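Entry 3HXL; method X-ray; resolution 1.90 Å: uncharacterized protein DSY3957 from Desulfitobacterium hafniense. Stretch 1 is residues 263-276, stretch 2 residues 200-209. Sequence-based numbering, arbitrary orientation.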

ATOM      1  N   ALA A 263     -16.751  -5.273   2.082  1.00 16.95           N
ATOM      2  CA  ALA A 263     -16.296  -3.940   1.698  1.00 17.14           C
ATOM      3  C   ALA A 263     -14.941  -3.691   2.345  1.00 17.93           C
ATOM      4  O   ALA A 263     -14.037  -3.112   1.731  1.00 16.04           O
ATOM      5  CB  ALA A 263     -17.301  -2.888   2.149  1.00 16.51           C
ATOM      6  N   ALA A 264     -14.798  -4.125   3.594  1.00 19.15           N
ATOM      7  CA  ALA A 264     -13.537  -3.949   4.310  1.00 21.49           C
ATOM      8  C   ALA A 264     -12.394  -4.634   3.554  1.00 18.15           C
ATOM      9  O   ALA A 264     -11.305  -4.078   3.419  1.00 15.63           O
ATOM     10  CB  ALA A 264     -13.644  -4.526   5.721  1.00 15.35           C
ATOM     11  N   GLN A 265     -12.638  -5.851   3.082  1.00 14.13           N
ATOM     12  CA  GLN A 265     -11.618  -6.582   2.341  1.00 15.76           C
ATOM     13  C   GLN A 265     -11.360  -5.940   0.981  1.00 19.52           C
ATOM     14  O   GLN A 265     -10.238  -5.990   0.455  1.00 15.38           O
ATOM     15  CB  GLN A 265     -12.043  -8.029   2.122  1.00 17.37           C
ATOM     16  CG  GLN A 265     -12.133  -8.874   3.384  1.00 17.44           C
ATOM     17  CD  GLN A 265     -12.620 -10.267   3.071  1.00 17.72           C
ATOM     18  OE1 GLN A 265     -13.732 -10.439   2.581  1.00 19.11           O
ATOM     19  NE2 GLN A 265     -11.786 -11.276   3.341  1.00 18.93           N
ATOM     20  N   ALA A 266     -12.410  -5.359   0.408  1.00 16.69           N
ATOM     21  CA  ALA A 266     -12.325  -4.712  -0.895  1.00 16.49           C
ATOM     22  C   ALA A 266     -11.432  -3.468  -0.894  1.00 20.31           C
ATOM     23  O   ALA A 266     -10.966  -3.040  -1.948  1.00 15.91           O
ATOM     24  CB  ALA A 266     -13.730  -4.356  -1.389  1.00 18.80           C
ATOM     25  N   THR A 267     -11.178  -2.892   0.282  1.00 17.98           N
ATOM     26  CA  THR A 267     -10.322  -1.713   0.358  1.00 12.98           C
ATOM     27  C   THR A 267      -8.922  -2.031  -0.162  1.00 10.63           C
ATOM     28  O   THR A 267      -8.234  -1.150  -0.670  1.00 12.92           O
ATOM     29  CB  THR A 267     -10.181  -1.167   1.815  1.00 15.10           C
ATOM     30  OG1 THR A 267      -9.534  -2.144   2.640  1.00 13.71           O
ATOM     31  CG2 THR A 267     -11.551  -0.827   2.402  1.00 13.15           C
ATOM     32  N   ALA A 268      -8.508  -3.288  -0.034  1.00 13.83           N
ATOM     33  CA  ALA A 268      -7.180  -3.708  -0.488  1.00 12.63           C
ATOM     34  C   ALA A 268      -7.019  -3.467  -1.987  1.00 17.12           C
ATOM     35  O   ALA A 268      -6.070  -2.806  -2.421  1.00 13.91           O
ATOM     36  CB  ALA A 268      -6.961  -5.191  -0.169  1.00 12.72           C
ATOM     37  N   TRP A 269      -7.937  -4.015  -2.779  1.00 16.01           N
ATOM     38  CA  TRP A 269      -7.877  -3.830  -4.231  1.00 15.61           C
ATOM     39  C   TRP A 269      -8.073  -2.366  -4.606  1.00 18.98           C
ATOM     40  O   TRP A 269      -7.357  -1.832  -5.455  1.00 15.27           O
ATOM     41  CB  TRP A 269      -8.951  -4.663  -4.935  1.00 13.06           C
ATOM     42  CG  TRP A 269      -8.905  -4.538  -6.434  1.00 11.84           C
ATOM     43  CD1 TRP A 269      -8.167  -5.297  -7.297  1.00 14.82           C
ATOM     44  CD2 TRP A 269      -9.600  -3.579  -7.237  1.00 13.27           C
ATOM     45  NE1 TRP A 269      -8.362  -4.875  -8.591  1.00 17.98           N
ATOM     46  CE2 TRP A 269      -9.242  -3.825  -8.586  1.00 18.84           C
ATOM     47  CE3 TRP A 269     -10.502  -2.544  -6.954  1.00 14.69           C
ATOM     48  CZ2 TRP A 269      -9.739  -3.061  -9.647  1.00 17.14           C
ATOM     49  CZ3 TRP A 269     -11.000  -1.782  -8.015  1.00 16.02           C
ATOM     50  CH2 TRP A 269     -10.620  -2.053  -9.348  1.00 17.83           C
ATOM     51  N   VAL A 270      -9.048  -1.710  -3.982  1.00 12.48           N
ATOM     52  CA  VAL A 270      -9.299  -0.309  -4.304  1.00 12.36           C
ATOM     53  C   VAL A 270      -8.058   0.554  -4.076  1.00 13.80           C
ATOM     54  O   VAL A 270      -7.742   1.424  -4.894  1.00 14.13           O
ATOM     55  CB  VAL A 270     -10.484   0.261  -3.489  1.00 10.92           C
ATOM     56  CG1 VAL A 270     -10.687   1.739  -3.817  1.00 14.23           C
ATOM     57  CG2 VAL A 270     -11.743  -0.513  -3.820  1.00 15.11           C
ATOM     58  N   ALA A 271      -7.354   0.302  -2.976  1.00 12.97           N
ATOM     59  CA  ALA A 271      -6.144   1.052  -2.647  1.00 11.46           C
ATOM     60  C   ALA A 271      -5.048   0.743  -3.660  1.00 11.85           C
ATOM     61  O   ALA A 271      -4.331   1.637  -4.105  1.00 13.76           O
ATOM     62  CB  ALA A 271      -5.675   0.688  -1.244  1.00 19.97           C
ATOM     63  N   GLY A 272      -4.925  -0.532  -4.013  1.00 13.31           N
ATOM     64  CA  GLY A 272      -3.911  -0.937  -4.980  1.00 15.31           C
ATOM     65  C   GLY A 272      -4.197  -0.355  -6.348  1.00 12.22           C
ATOM     66  O   GLY A 272      -3.290   0.107  -7.044  1.00 14.69           O
ATOM     67  N   ALA A 273      -5.470  -0.374  -6.736  1.00 18.09           N
ATOM     68  CA  ALA A 273      -5.893   0.157  -8.034  1.00 14.64           C
ATOM     69  C   ALA A 273      -5.710   1.665  -8.126  1.00 17.37           C
ATOM     70  O   ALA A 273      -5.347   2.205  -9.173  1.00 12.40           O
ATOM     71  CB  ALA A 273      -7.360  -0.208  -8.292  1.00 12.09           C
ATOM     72  N   THR A 274      -5.985   2.347  -7.021  1.00 11.55           N
ATOM     73  CA  THR A 274      -5.846   3.793  -6.955  1.00 11.24           C
ATOM     74  C   THR A 274      -4.366   4.159  -7.057  1.00 11.39           C
ATOM     75  O   THR A 274      -3.986   5.067  -7.792  1.00 16.20           O
ATOM     76  CB  THR A 274      -6.424   4.321  -5.615  1.00 14.15           C
ATOM     77  OG1 THR A 274      -7.836   4.082  -5.589  1.00 16.97           O
ATOM     78  CG2 THR A 274      -6.161   5.810  -5.452  1.00 12.40           C
ATOM     79  N   ALA A 275      -3.540   3.440  -6.309  1.00 14.30           N
ATOM     80  CA  ALA A 275      -2.104   3.677  -6.312  1.00 13.36           C
ATOM     81  C   ALA A 275      -1.513   3.373  -7.695  1.00 13.21           C
ATOM     82  O   ALA A 275      -0.660   4.110  -8.188  1.00 15.17           O
ATOM     83  CB  ALA A 275      -1.439   2.805  -5.255  1.00 15.02           C
ATOM     84  N   GLY A 276      -1.973   2.285  -8.304  1.00 12.75           N
ATOM     85  CA  GLY A 276      -1.484   1.890  -9.618  1.00 15.56           C
ATOM     86  C   GLY A 276      -2.004   2.719 -10.778  1.00 16.14           C
ATOM     87  O   GLY A 276      -1.400   2.740 -11.856  1.00 16.28           O
TER
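Stretch 2, residues 200-209: FNTIALPSTD

Small side chains allow a strand to settle closely onto a helix, and residues 200-209 of DSY3957 illustrate the principle. The segment is extended through a short strand beginning at T202, with loop before and after it, and the strand runs antiparallel to the helix of stretch 1: the axes make an angle of 172° and approach to 7.4 Å. Ascending the strand therefore means descending the helix. F200 makes no contact, but N201 already points toward the helix, its CB 4.1 Å from A275 CB. T202 provides the polar anchor. Its chi1 is p, and OG1 donates a hydrogen bond to A271 O at 2.7 Å, a carbonyl that also accepts the helical bond from A275 N; T202 CG2 meanwhile packs 3.6 Å from T274 CG2. The alternation of an extended chain then turns I203 away, and A204 toward the helix again. Here methyl meets methyl, A204 CB lying 3.5 Å from A271 CB and equally 3.5 Å from T267 O. The CA-to-CB bond of L205 points away, while L205 O lies 3.6 Å from T267 OG1. At P206 backbone and ring both touch the helix: CA approaches A264 O to 3.2 Å in a CA-H...O contact, with P206 CB 3.3 Å from the same oxygen. S207 points away, T208 CG2 reaches A264 CB at 4.2 Å, and D209, beyond the contact, caps a following helix.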

ATOM      1  N   PHE A 200       4.810   6.690  -0.414  1.00 16.90           N
ATOM      2  CA  PHE A 200       3.704   5.841  -0.847  1.00 14.95           C
ATOM      3  C   PHE A 200       2.589   6.706  -1.425  1.00 13.53           C
ATOM      4  O   PHE A 200       2.637   7.931  -1.333  1.00 13.84           O
ATOM      5  CB  PHE A 200       3.187   4.998   0.329  1.00 15.75           C
ATOM      6  CG  PHE A 200       2.543   5.802   1.431  1.00 18.18           C
ATOM      7  CD1 PHE A 200       1.162   5.990   1.464  1.00 14.41           C
ATOM      8  CD2 PHE A 200       3.321   6.377   2.429  1.00 18.05           C
ATOM      9  CE1 PHE A 200       0.563   6.747   2.483  1.00 16.90           C
ATOM     10  CE2 PHE A 200       2.733   7.133   3.447  1.00 18.34           C
ATOM     11  CZ  PHE A 200       1.351   7.315   3.470  1.00 15.29           C
ATOM     12  N   ASN A 201       1.592   6.071  -2.026  1.00 12.96           N
ATOM     13  CA  ASN A 201       0.494   6.804  -2.636  1.00 12.77           C
ATOM     14  C   ASN A 201      -0.814   6.587  -1.905  1.00 11.19           C
ATOM     15  O   ASN A 201      -1.547   7.533  -1.633  1.00 16.62           O
ATOM     16  CB  ASN A 201       0.309   6.365  -4.096  1.00 13.21           C
ATOM     17  CG  ASN A 201       1.539   6.610  -4.929  1.00 15.06           C
ATOM     18  OD1 ASN A 201       1.906   7.753  -5.186  1.00 21.81           O
ATOM     19  ND2 ASN A 201       2.193   5.540  -5.345  1.00 10.65           N
ATOM     20  N   THR A 202      -1.095   5.333  -1.584  1.00 14.10           N
ATOM     21  CA  THR A 202      -2.347   5.005  -0.930  1.00 18.04           C
ATOM     22  C   THR A 202      -2.227   4.018   0.218  1.00 14.98           C
ATOM     23  O   THR A 202      -1.313   3.190   0.264  1.00 19.89           O
ATOM     24  CB  THR A 202      -3.328   4.412  -1.940  1.00 21.61           C
ATOM     25  OG1 THR A 202      -2.910   3.083  -2.270  1.00 26.09           O
ATOM     26  CG2 THR A 202      -3.344   5.247  -3.210  1.00 15.76           C
ATOM     27  N   ILE A 203      -3.174   4.108   1.143  1.00 14.46           N
ATOM     28  CA  ILE A 203      -3.222   3.210   2.287  1.00 15.48           C
ATOM     29  C   ILE A 203      -4.594   2.546   2.322  1.00 16.78           C
ATOM     30  O   ILE A 203      -5.601   3.187   2.043  1.00 16.12           O
ATOM     31  CB  ILE A 203      -3.038   3.967   3.617  1.00 21.10           C
ATOM     32  CG1 ILE A 203      -1.579   4.402   3.778  1.00 19.67           C
ATOM     33  CG2 ILE A 203      -3.483   3.082   4.773  1.00 19.22           C
ATOM     34  CD1 ILE A 203      -1.358   5.385   4.928  1.00 20.84           C
ATOM     35  N   ALA A 204      -4.628   1.260   2.648  1.00 19.66           N
ATOM     36  CA  ALA A 204      -5.893   0.555   2.756  1.00 16.98           C
ATOM     37  C   ALA A 204      -6.089   0.195   4.218  1.00 18.22           C
ATOM     38  O   ALA A 204      -5.144  -0.221   4.893  1.00 15.80           O
ATOM     39  CB  ALA A 204      -5.881  -0.720   1.907  1.00 16.79           C
ATOM     40  N   LEU A 205      -7.306   0.385   4.718  1.00 18.63           N
ATOM     41  CA  LEU A 205      -7.625   0.010   6.095  1.00 16.32           C
ATOM     42  C   LEU A 205      -8.756  -1.012   5.990  1.00 15.13           C
ATOM     43  O   LEU A 205      -9.921  -0.649   5.906  1.00 18.11           O
ATOM     44  CB  LEU A 205      -8.080   1.225   6.923  1.00 16.55           C
ATOM     45  CG  LEU A 205      -8.555   0.897   8.346  1.00 16.01           C
ATOM     46  CD1 LEU A 205      -7.465   0.128   9.097  1.00 17.38           C
ATOM     47  CD2 LEU A 205      -8.903   2.178   9.088  1.00 16.57           C
ATOM     48  N   PRO A 206      -8.415  -2.310   5.954  1.00 16.58           N
ATOM     49  CA  PRO A 206      -9.403  -3.388   5.853  1.00 20.49           C
ATOM     50  C   PRO A 206      -9.979  -3.713   7.230  1.00 20.86           C
ATOM     51  O   PRO A 206      -9.872  -4.840   7.718  1.00 15.61           O
ATOM     52  CB  PRO A 206      -8.581  -4.537   5.279  1.00 19.02           C
ATOM     53  CG  PRO A 206      -7.271  -4.352   5.968  1.00 20.47           C
ATOM     54  CD  PRO A 206      -7.045  -2.847   5.832  1.00 17.76           C
ATOM     55  N   SER A 207     -10.606  -2.708   7.834  1.00 20.71           N
ATOM     56  CA  SER A 207     -11.177  -2.817   9.169  1.00 21.78           C
ATOM     57  C   SER A 207     -12.515  -2.083   9.255  1.00 22.84           C
ATOM     58  O   SER A 207     -12.711  -1.061   8.603  1.00 20.26           O
ATOM     59  CB  SER A 207     -10.188  -2.211  10.169  1.00 20.60           C
ATOM     60  OG  SER A 207     -10.746  -2.110  11.467  1.00 18.93           O
ATOM     61  N   THR A 208     -13.439  -2.603  10.057  1.00 23.55           N
ATOM     62  CA  THR A 208     -14.737  -1.961  10.213  1.00 16.86           C
ATOM     63  C   THR A 208     -14.747  -1.040  11.433  1.00 22.02           C
ATOM     64  O   THR A 208     -15.770  -0.428  11.744  1.00 28.32           O
ATOM     65  CB  THR A 208     -15.859  -2.993  10.393  1.00 21.84           C
ATOM     66  OG1 THR A 208     -15.598  -3.781  11.561  1.00 22.80           O
ATOM     67  CG2 THR A 208     -15.945  -3.906   9.176  1.00 20.06           C
ATOM     68  N   ASP A 209     -13.612  -0.947  12.117  1.00 19.88           N
ATOM     69  CA  ASP A 209     -13.487  -0.120  13.321  1.00 23.70           C
ATOM     70  C   ASP A 209     -13.682   1.378  13.046  1.00 26.49           C
ATOM     71  O   ASP A 209     -12.810   2.030  12.472  1.00 23.90           O
ATOM     72  CB  ASP A 209     -12.115  -0.352  13.960  1.00 15.41           C
ATOM     73  CG  ASP A 209     -12.031   0.193  15.376  1.00 26.17           C
ATOM     74  OD1 ASP A 209     -12.408   1.365  15.587  1.00 25.71           O
ATOM     75  OD2 ASP A 209     -11.582  -0.550  16.274  1.00 25.98           O
TER